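Local coordinates for TATA-box-binding protein (Sulfolobus acidocaldarius, PDB 1MP9) that probably binds the TATA box promoter element near the transcription start and so helps activate archaeal genes transcribed by RNA polymerase, at residues P148-L153 against M160-A165; P139-R144 against L152-S157; E16-T21 against Q107-S112. All coordinates share one frame; numbering follows the deposited sequence.

Overall arrangement
All three contacts belong to one long antiparallel sheet. Interactions 1 and 2 are buried and share strand 150-154, which pairs with strand 159-165 in the first and with strand 141-145 in the second; both lie within the second repeat and are lined mostly by aliphatic side chains. Interaction 3, its centre about 2 Å from the centre of the chain, joins the two repeats through strands 12-23 and 103-114. It is only partly buried and more polar, with backbone bonds doing most of the work. Strand 103-114 also borders strand 159-165, tying interaction 3 to interaction 1, whereas interactions 2 and 3 do not touch. Each contact also meets the second subunit.

Interaction 1: P148-L153 against M160-A165; sequences PRVVLL and MVITGA
Leu-152 and Ile-162 sit opposite each other as a non-hydrogen-bonded antiparallel pair, their side chains alongside one another and pointing the same way. From CB, 4.1 Å from Val-161 O, the Leu-152 chain rises with CG anti to the carbonyl carbon (chi1 -52°) and then forks. Its CD2 branch reaches Ile-162, where CG1 and CG2 both stand 3.7 Å from CD2. Met-160 CE sits 4.0 Å from both Leu-152 CD1 and CD2; a bend at chi3 (69°) brings that methyl back towards the leucine.

The flanking pairs are hydrogen-bonded. Val-151 and Thr-163 exchange two backbone bonds, Val-151 N to Thr-163 O being 2.8 Å long, and Leu-153 and Val-161 exchange two more. On their side of the sheet Leu-153 CD1 packs 3.8 Å from Val-161 CB. At Gly-164, next to the Val-151/Thr-163 pair, the chain turns a corner, and a side chain would run into Arg-149 O; water 1 donates to both Arg-149 O and Gly-164 O. The guanidinium of Arg-149 forms a salt bridge with Asp-146 of the second subunit.

This hairpin of the TBP fold has Ile-162 and Ala-165 against helix 168-184, which backs the convex side of the saddle. Val-151, Leu-153, Val-161 and Thr-163 face the second subunit on the concave side, which probably binds the TATA box, as in TBP relatives. Strands 141-145 and 103-114 flank the hairpin.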
loop_
_atom_site.group_PDB
_atom_site.type_symbol
_atom_site.label_atom_id
_atom_site.label_comp_id
_atom_site.label_asym_id
_atom_site.label_seq_id
_atom_site.Cartn_x
_atom_site.Cartn_y
_atom_site.Cartn_z
ATOM N N PRO A 148 -11.691 7.883 -3.388
ATOM C CA PRO A 148 -10.593 8.633 -4.006
ATOM C C PRO A 148 -9.429 7.683 -4.302
ATOM O O PRO A 148 -9.433 6.542 -3.862
ATOM C CB PRO A 148 -10.219 9.630 -2.928
ATOM C CG PRO A 148 -10.442 8.818 -1.656
ATOM C CD PRO A 148 -11.773 8.165 -1.936
ATOM N N ARG A 149 -8.416 8.180 -5.001
ATOM C CA ARG A 149 -7.269 7.377 -5.363
ATOM C C ARG A 149 -6.220 7.337 -4.237
ATOM O O ARG A 149 -5.282 8.111 -4.226
ATOM C CB ARG A 149 -6.697 7.948 -6.653
ATOM C CG ARG A 149 -5.626 7.094 -7.254
ATOM C CD ARG A 149 -5.413 7.452 -8.716
ATOM N NE ARG A 149 -4.373 6.586 -9.230
ATOM C CZ ARG A 149 -3.172 7.005 -9.575
ATOM N NH1 ARG A 149 -2.863 8.294 -9.474
ATOM N NH2 ARG A 149 -2.275 6.127 -9.984
ATOM N N VAL A 150 -6.400 6.424 -3.295
ATOM C CA VAL A 150 -5.509 6.342 -2.143
ATOM C C VAL A 150 -5.168 4.906 -1.842
ATOM O O VAL A 150 -5.799 3.974 -2.346
ATOM C CB VAL A 150 -6.191 6.955 -0.844
ATOM C CG1 VAL A 150 -6.620 8.421 -1.104
ATOM C CG2 VAL A 150 -7.464 6.152 -0.458
ATOM N N VAL A 151 -4.170 4.718 -1.003
ATOM C CA VAL A 151 -3.819 3.372 -0.589
ATOM C C VAL A 151 -4.054 3.380 0.922
ATOM O O VAL A 151 -3.692 4.334 1.619
ATOM C CB VAL A 151 -2.350 3.023 -0.906
ATOM C CG1 VAL A 151 -1.966 1.725 -0.184
ATOM C CG2 VAL A 151 -2.157 2.838 -2.442
ATOM N N LEU A 152 -4.697 2.332 1.414
ATOM C CA LEU A 152 -4.989 2.230 2.829
ATOM C C LEU A 152 -4.246 1.087 3.489
ATOM O O LEU A 152 -4.156 0.014 2.917
ATOM C CB LEU A 152 -6.469 1.951 3.037
ATOM C CG LEU A 152 -7.493 2.858 2.362
ATOM C CD1 LEU A 152 -8.922 2.365 2.725
ATOM C CD2 LEU A 152 -7.249 4.308 2.826
ATOM N N LEU A 153 -3.727 1.320 4.696
ATOM C CA LEU A 153 -3.091 0.246 5.493
ATOM C C LEU A 153 -4.128 0.146 6.623
ATOM O O LEU A 153 -4.427 1.142 7.260
ATOM C CB LEU A 153 -1.737 0.676 6.055
ATOM C CG LEU A 153 -0.730 1.160 5.016
ATOM C CD1 LEU A 153 0.585 1.491 5.705
ATOM C CD2 LEU A 153 -0.477 0.072 3.968
ATOM N N MET A 160 -5.385 2.921 11.058
ATOM C CA MET A 160 -5.253 2.928 9.611
ATOM C C MET A 160 -4.293 4.005 9.215
ATOM O O MET A 160 -4.124 5.008 9.933
ATOM C CB MET A 160 -6.568 3.323 8.926
ATOM C CG MET A 160 -7.677 2.331 8.799
ATOM S SD MET A 160 -9.131 3.312 8.184
ATOM C CE MET A 160 -8.595 3.714 6.506
ATOM N N VAL A 161 -3.704 3.818 8.043
ATOM C CA VAL A 161 -2.844 4.822 7.474
ATOM C C VAL A 161 -3.465 5.098 6.081
ATOM O O VAL A 161 -3.859 4.164 5.353
ATOM C CB VAL A 161 -1.419 4.320 7.313
ATOM C CG1 VAL A 161 -0.573 5.373 6.573
ATOM C CG2 VAL A 161 -0.794 4.048 8.684
ATOM N N ILE A 162 -3.590 6.361 5.723
ATOM C CA ILE A 162 -4.170 6.698 4.427
ATOM C C ILE A 162 -3.175 7.551 3.647
ATOM O O ILE A 162 -2.736 8.595 4.143
ATOM C CB ILE A 162 -5.469 7.522 4.579
ATOM C CG1 ILE A 162 -6.496 6.788 5.451
ATOM C CG2 ILE A 162 -6.061 7.799 3.195
ATOM C CD1 ILE A 162 -6.329 7.010 6.979
ATOM N N THR A 163 -2.804 7.128 2.442
ATOM C CA THR A 163 -1.870 7.923 1.656
ATOM C C THR A 163 -2.339 8.059 0.187
ATOM O O THR A 163 -3.058 7.203 -0.329
ATOM C CB THR A 163 -0.420 7.303 1.705
ATOM O OG1 THR A 163 0.482 8.111 0.949
ATOM C CG2 THR A 163 -0.402 5.886 1.089
ATOM N N GLY A 164 -1.926 9.125 -0.482
ATOM C CA GLY A 164 -2.314 9.282 -1.877
ATOM C C GLY A 164 -3.243 10.460 -2.108
ATOM O O GLY A 164 -3.333 10.966 -3.208
ATOM N N ALA A 165 -3.930 10.908 -1.069
ATOM C CA ALA A 165 -4.857 12.004 -1.236
ATOM C C ALA A 165 -4.146 13.335 -1.374
ATOM O O ALA A 165 -3.042 13.523 -0.853
ATOM C CB ALA A 165 -5.812 12.061 -0.060
HETATM O O HOH W 1 -3.421 9.559 -5.660
#

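Interaction 2: P139-R144 against L152-S157; sequences PGLIYR and LLIFSS
Leu-152 pairs with Tyr-143: Leu-152 N donates to Tyr-143 O at 2.8 Å, and Tyr-143 N returns a bond to Leu-152 O. The two side chains run alongside each other, Leu-152 CD1 coming within 4.0 Å of Tyr-143 CD2. With CG anti to the backbone N (chi1 -175°), the tyrosine ring puts its CD2 near the leucine while its far end leads away from the neighbouring strand.

Leu-153 projects from the other face of the sheet, where its CD2 rests 3.7 Å from Ile-142 CG1 in a non-hydrogen-bonded pair. At Ile-154 the backbone bonds resume. Its carbonyl oxygen takes a nearly straight bond from Leu-141 N (2.9 Å, 173° at the hydrogen), its own N-H goes to Leu-141 O, and Ile-154 CD1 meets Leu-141 CD2 at 4.1 Å.

The Phe-155 ring comes in beside the start of the partner segment. Pro-139 CG approaches the ring edge near its plane, 4.1 Å from Phe-155 CE2, and Gly-140 CA lies 3.9 Å from Phe-155 CD2. Lys-159 makes a cation-pi contact with this ring. Beyond the paired residues, water 2 links Pro-139 O to Ser-156 N.

Leu-141 packs on helix 121-127, and Leu-152 and Ile-154 rest on Ile-178 of helix 168-184, as expected for the helix-backed side of the TBP saddle. Ile-142 and Leu-153 instead meet Leu-153 and Ile-142 of the second subunit, and strand 131-132 borders strand 141-145.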
loop_
_atom_site.group_PDB
_atom_site.type_symbol
_atom_site.label_atom_id
_atom_site.label_comp_id
_atom_site.label_asym_id
_atom_site.label_seq_id
_atom_site.Cartn_x
_atom_site.Cartn_y
_atom_site.Cartn_z
ATOM N N PRO A 139 1.749 -6.953 8.620
ATOM C CA PRO A 139 0.672 -7.215 9.578
ATOM C C PRO A 139 -0.719 -6.649 9.288
ATOM O O PRO A 139 -1.715 -7.077 9.881
ATOM C CB PRO A 139 1.274 -6.730 10.888
ATOM C CG PRO A 139 2.043 -5.485 10.420
ATOM C CD PRO A 139 2.711 -5.963 9.146
ATOM N N GLY A 140 -0.820 -5.728 8.354
ATOM C CA GLY A 140 -2.137 -5.194 8.073
ATOM C C GLY A 140 -2.670 -5.627 6.720
ATOM O O GLY A 140 -2.038 -6.439 6.039
ATOM N N LEU A 141 -3.842 -5.100 6.365
ATOM C CA LEU A 141 -4.503 -5.352 5.088
ATOM C C LEU A 141 -4.243 -4.095 4.246
ATOM O O LEU A 141 -4.427 -2.968 4.725
ATOM C CB LEU A 141 -6.013 -5.531 5.299
ATOM C CG LEU A 141 -6.847 -5.884 4.038
ATOM C CD1 LEU A 141 -8.046 -6.735 4.417
ATOM C CD2 LEU A 141 -7.302 -4.643 3.329
ATOM N N ILE A 142 -3.801 -4.270 3.012
ATOM C CA ILE A 142 -3.542 -3.122 2.173
ATOM C C ILE A 142 -4.653 -3.085 1.142
ATOM O O ILE A 142 -4.933 -4.078 0.468
ATOM C CB ILE A 142 -2.152 -3.230 1.478
ATOM C CG1 ILE A 142 -1.062 -3.293 2.547
ATOM C CG2 ILE A 142 -1.921 -2.022 0.538
ATOM C CD1 ILE A 142 0.358 -3.496 1.995
ATOM N N TYR A 143 -5.285 -1.930 1.031
ATOM C CA TYR A 143 -6.394 -1.754 0.106
ATOM C C TYR A 143 -6.089 -0.587 -0.850
ATOM O O TYR A 143 -5.806 0.544 -0.421
ATOM C CB TYR A 143 -7.672 -1.462 0.906
ATOM C CG TYR A 143 -8.916 -1.373 0.074
ATOM C CD1 TYR A 143 -9.592 -2.525 -0.312
ATOM C CD2 TYR A 143 -9.409 -0.145 -0.349
ATOM C CE1 TYR A 143 -10.746 -2.460 -1.108
ATOM C CE2 TYR A 143 -10.559 -0.059 -1.149
ATOM C CZ TYR A 143 -11.226 -1.226 -1.522
ATOM O OH TYR A 143 -12.380 -1.183 -2.279
ATOM N N ARG A 144 -6.086 -0.878 -2.138
ATOM C CA ARG A 144 -5.830 0.142 -3.150
ATOM C C ARG A 144 -7.221 0.626 -3.584
ATOM O O ARG A 144 -7.981 -0.105 -4.249
ATOM C CB ARG A 144 -5.075 -0.470 -4.330
ATOM C CG ARG A 144 -4.686 0.597 -5.382
ATOM C CD ARG A 144 -3.830 0.005 -6.488
ATOM N NE ARG A 144 -3.456 1.011 -7.501
ATOM C CZ ARG A 144 -2.372 0.964 -8.275
ATOM N NH1 ARG A 144 -1.482 -0.036 -8.175
ATOM N NH2 ARG A 144 -2.204 1.912 -9.201
ATOM N N LEU A 152 -4.697 2.332 1.414
ATOM C CA LEU A 152 -4.989 2.230 2.829
ATOM C C LEU A 152 -4.246 1.087 3.489
ATOM O O LEU A 152 -4.156 0.014 2.917
ATOM C CB LEU A 152 -6.469 1.951 3.037
ATOM C CG LEU A 152 -7.493 2.858 2.362
ATOM C CD1 LEU A 152 -8.922 2.365 2.725
ATOM C CD2 LEU A 152 -7.249 4.308 2.826
ATOM N N LEU A 153 -3.727 1.320 4.696
ATOM C CA LEU A 153 -3.091 0.246 5.493
ATOM C C LEU A 153 -4.128 0.146 6.623
ATOM O O LEU A 153 -4.427 1.142 7.260
ATOM C CB LEU A 153 -1.737 0.676 6.055
ATOM C CG LEU A 153 -0.730 1.160 5.016
ATOM C CD1 LEU A 153 0.585 1.491 5.705
ATOM C CD2 LEU A 153 -0.477 0.072 3.968
ATOM N N ILE A 154 -4.683 -1.032 6.854
ATOM C CA ILE A 154 -5.743 -1.219 7.865
ATOM C C ILE A 154 -5.312 -2.312 8.831
ATOM O O ILE A 154 -5.042 -3.443 8.428
ATOM C CB ILE A 154 -7.059 -1.671 7.174
ATOM C CG1 ILE A 154 -7.484 -0.613 6.138
ATOM C CG2 ILE A 154 -8.193 -1.922 8.232
ATOM C CD1 ILE A 154 -8.593 -1.182 5.201
ATOM N N PHE A 155 -5.259 -1.972 10.107
ATOM C CA PHE A 155 -4.815 -2.927 11.101
ATOM C C PHE A 155 -5.983 -3.437 11.908
ATOM O O PHE A 155 -7.035 -2.771 12.034
ATOM C CB PHE A 155 -3.757 -2.281 11.999
ATOM C CG PHE A 155 -2.553 -1.760 11.242
ATOM C CD1 PHE A 155 -2.475 -0.423 10.865
ATOM C CD2 PHE A 155 -1.493 -2.611 10.916
ATOM C CE1 PHE A 155 -1.361 0.070 10.169
ATOM C CE2 PHE A 155 -0.366 -2.127 10.213
ATOM C CZ PHE A 155 -0.313 -0.774 9.842
ATOM N N SER A 156 -5.795 -4.615 12.484
ATOM C CA SER A 156 -6.865 -5.257 13.226
ATOM C C SER A 156 -7.361 -4.405 14.384
ATOM O O SER A 156 -8.528 -4.498 14.754
ATOM C CB SER A 156 -6.403 -6.640 13.693
ATOM O OG SER A 156 -5.456 -6.499 14.717
ATOM N N SER A 157 -6.492 -3.529 14.909
ATOM C CA SER A 157 -6.864 -2.658 16.017
ATOM C C SER A 157 -7.803 -1.525 15.593
ATOM O O SER A 157 -8.332 -0.794 16.448
ATOM C CB SER A 157 -5.622 -1.994 16.587
ATOM O OG SER A 157 -5.128 -1.097 15.600
HETATM O O HOH W 2 -3.199 -5.724 12.011
#

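Interaction 3: E16-T21 against Q107-S112; sequences ENIVAT and QNIVAS
Val-110 O accepts from two successive residues across the strands, Glu-16 N at 2.9 Å and Asn-17 N at 3.1 Å, which makes a classic beta bulge. A second, equivalent bulge lies at the other end, where Gln-107 N and Asn-108 N both donate to Val-19 O. Between them the backbones are closely knit: Val-110 N reaches Asn-17 O at 2.8 Å, and Val-19 N points almost straight at Asn-108 O (178° at the hydrogen). Ile-18 and Ile-109 come closest in the backbone, yet their side chains barely meet, CG1 to CG1 being 4.4 Å.

The partly exposed Thr-21/Gln-107 end is looser: its side chains cross obliquely without a hydrogen bond, Thr-21 OG1 3.5 Å from Gln-107 CG. At the other, likewise partly exposed end, Glu-16 folds at chi2 (-60°) and Ser-112 OG donates a short 2.5 Å bond to the anti lone pair of Glu-16 OE2. Asn-14 donates to the same oxygen. An alanine at Glu-16 would probably leave the Ser-112 hydroxyl and the Asn-14 amide without this shared acceptor, and free the hydroxyl to turn.

Asn-17 ND2 bonds to Thr-72 OG1 of its own chain and to Glu-134 of the second subunit. The two similar bulges fit the internal pseudo-twofold symmetry of TBP, and the chemistry implies that the repeats are joined here chiefly by main-chain bonds, with one carboxylate-hydroxyl bond added at one edge.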
loop_
_atom_site.group_PDB
_atom_site.type_symbol
_atom_site.label_atom_id
_atom_site.label_comp_id
_atom_site.label_asym_id
_atom_site.label_seq_id
_atom_site.Cartn_x
_atom_site.Cartn_y
_atom_site.Cartn_z
ATOM N N GLU A 16 -0.864 13.394 9.366
ATOM C CA GLU A 16 0.492 13.162 9.848
ATOM C C GLU A 16 1.507 13.997 9.071
ATOM O O GLU A 16 2.509 14.415 9.624
ATOM C CB GLU A 16 0.851 11.678 9.682
ATOM C CG GLU A 16 -0.066 10.699 10.447
ATOM C CD GLU A 16 -0.053 10.951 11.949
ATOM O OE1 GLU A 16 0.862 11.646 12.418
ATOM O OE2 GLU A 16 -0.954 10.461 12.662
ATOM N N ASN A 17 1.267 14.220 7.782
ATOM C CA ASN A 17 2.223 14.969 6.994
ATOM C C ASN A 17 1.642 15.386 5.664
ATOM O O ASN A 17 0.792 14.710 5.096
ATOM C CB ASN A 17 3.477 14.131 6.692
ATOM C CG ASN A 17 4.565 14.955 6.037
ATOM O OD1 ASN A 17 4.795 16.090 6.440
ATOM N ND2 ASN A 17 5.260 14.389 5.050
ATOM N N ILE A 18 2.121 16.509 5.169
ATOM C CA ILE A 18 1.684 16.987 3.871
ATOM C C ILE A 18 2.951 17.232 3.051
ATOM O O ILE A 18 3.923 17.793 3.563
ATOM C CB ILE A 18 0.920 18.308 3.990
ATOM C CG1 ILE A 18 -0.376 18.092 4.782
ATOM C CG2 ILE A 18 0.640 18.874 2.569
ATOM C CD1 ILE A 18 -1.105 19.359 5.099
ATOM N N VAL A 19 2.962 16.776 1.807
ATOM C CA VAL A 19 4.109 17.043 0.944
ATOM C C VAL A 19 3.544 17.958 -0.123
ATOM O O VAL A 19 2.550 17.609 -0.777
ATOM C CB VAL A 19 4.693 15.748 0.255
ATOM C CG1 VAL A 19 5.917 16.128 -0.649
ATOM C CG2 VAL A 19 5.156 14.752 1.303
ATOM N N ALA A 20 4.151 19.131 -0.286
ATOM C CA ALA A 20 3.670 20.069 -1.296
ATOM C C ALA A 20 4.830 20.637 -2.119
ATOM O O ALA A 20 5.989 20.593 -1.707
ATOM C CB ALA A 20 2.881 21.257 -0.619
ATOM N N THR A 21 4.467 21.210 -3.251
ATOM C CA THR A 21 5.391 21.814 -4.182
ATOM C C THR A 21 5.143 23.322 -4.279
ATOM O O THR A 21 3.992 23.769 -4.262
ATOM C CB THR A 21 5.200 21.173 -5.566
ATOM O OG1 THR A 21 5.939 19.952 -5.609
ATOM C CG2 THR A 21 5.700 22.066 -6.644
ATOM N N GLN A 107 1.083 17.686 -3.126
ATOM C CA GLN A 107 1.465 16.471 -3.834
ATOM C C GLN A 107 0.930 15.232 -3.139
ATOM O O GLN A 107 0.515 14.306 -3.799
ATOM C CB GLN A 107 2.992 16.354 -3.952
ATOM C CG GLN A 107 3.611 17.501 -4.727
ATOM C CD GLN A 107 2.930 17.674 -6.063
ATOM O OE1 GLN A 107 2.780 16.717 -6.802
ATOM N NE2 GLN A 107 2.500 18.893 -6.376
ATOM N N ASN A 108 0.954 15.198 -1.814
ATOM C CA ASN A 108 0.434 14.025 -1.109
ATOM C C ASN A 108 0.139 14.395 0.331
ATOM O O ASN A 108 0.788 15.267 0.894
ATOM C CB ASN A 108 1.454 12.861 -1.087
ATOM C CG ASN A 108 0.887 11.585 -0.412
ATOM O OD1 ASN A 108 1.583 10.871 0.336
ATOM N ND2 ASN A 108 -0.343 11.285 -0.702
ATOM N N ILE A 109 -0.849 13.718 0.902
ATOM C CA ILE A 109 -1.200 13.922 2.286
ATOM C C ILE A 109 -1.126 12.546 2.926
ATOM O O ILE A 109 -1.648 11.584 2.369
ATOM C CB ILE A 109 -2.629 14.449 2.426
ATOM C CG1 ILE A 109 -2.722 15.856 1.820
ATOM C CG2 ILE A 109 -3.022 14.470 3.919
ATOM C CD1 ILE A 109 -4.114 16.461 1.909
ATOM N N VAL A 110 -0.429 12.417 4.049
ATOM C CA VAL A 110 -0.402 11.116 4.704
ATOM C C VAL A 110 -1.186 11.341 5.984
ATOM O O VAL A 110 -0.919 12.289 6.722
ATOM C CB VAL A 110 1.030 10.646 5.088
ATOM C CG1 VAL A 110 0.911 9.304 5.909
ATOM C CG2 VAL A 110 1.898 10.439 3.806
ATOM N N ALA A 111 -2.176 10.509 6.243
ATOM C CA ALA A 111 -2.961 10.672 7.468
ATOM C C ALA A 111 -3.106 9.359 8.143
ATOM O O ALA A 111 -2.877 8.305 7.532
ATOM C CB ALA A 111 -4.393 11.187 7.153
ATOM N N SER A 112 -3.484 9.413 9.413
ATOM C CA SER A 112 -3.768 8.188 10.136
ATOM C C SER A 112 -5.236 8.316 10.559
ATOM O O SER A 112 -5.847 9.405 10.460
ATOM C CB SER A 112 -2.892 8.023 11.379
ATOM O OG SER A 112 -3.040 9.118 12.264
#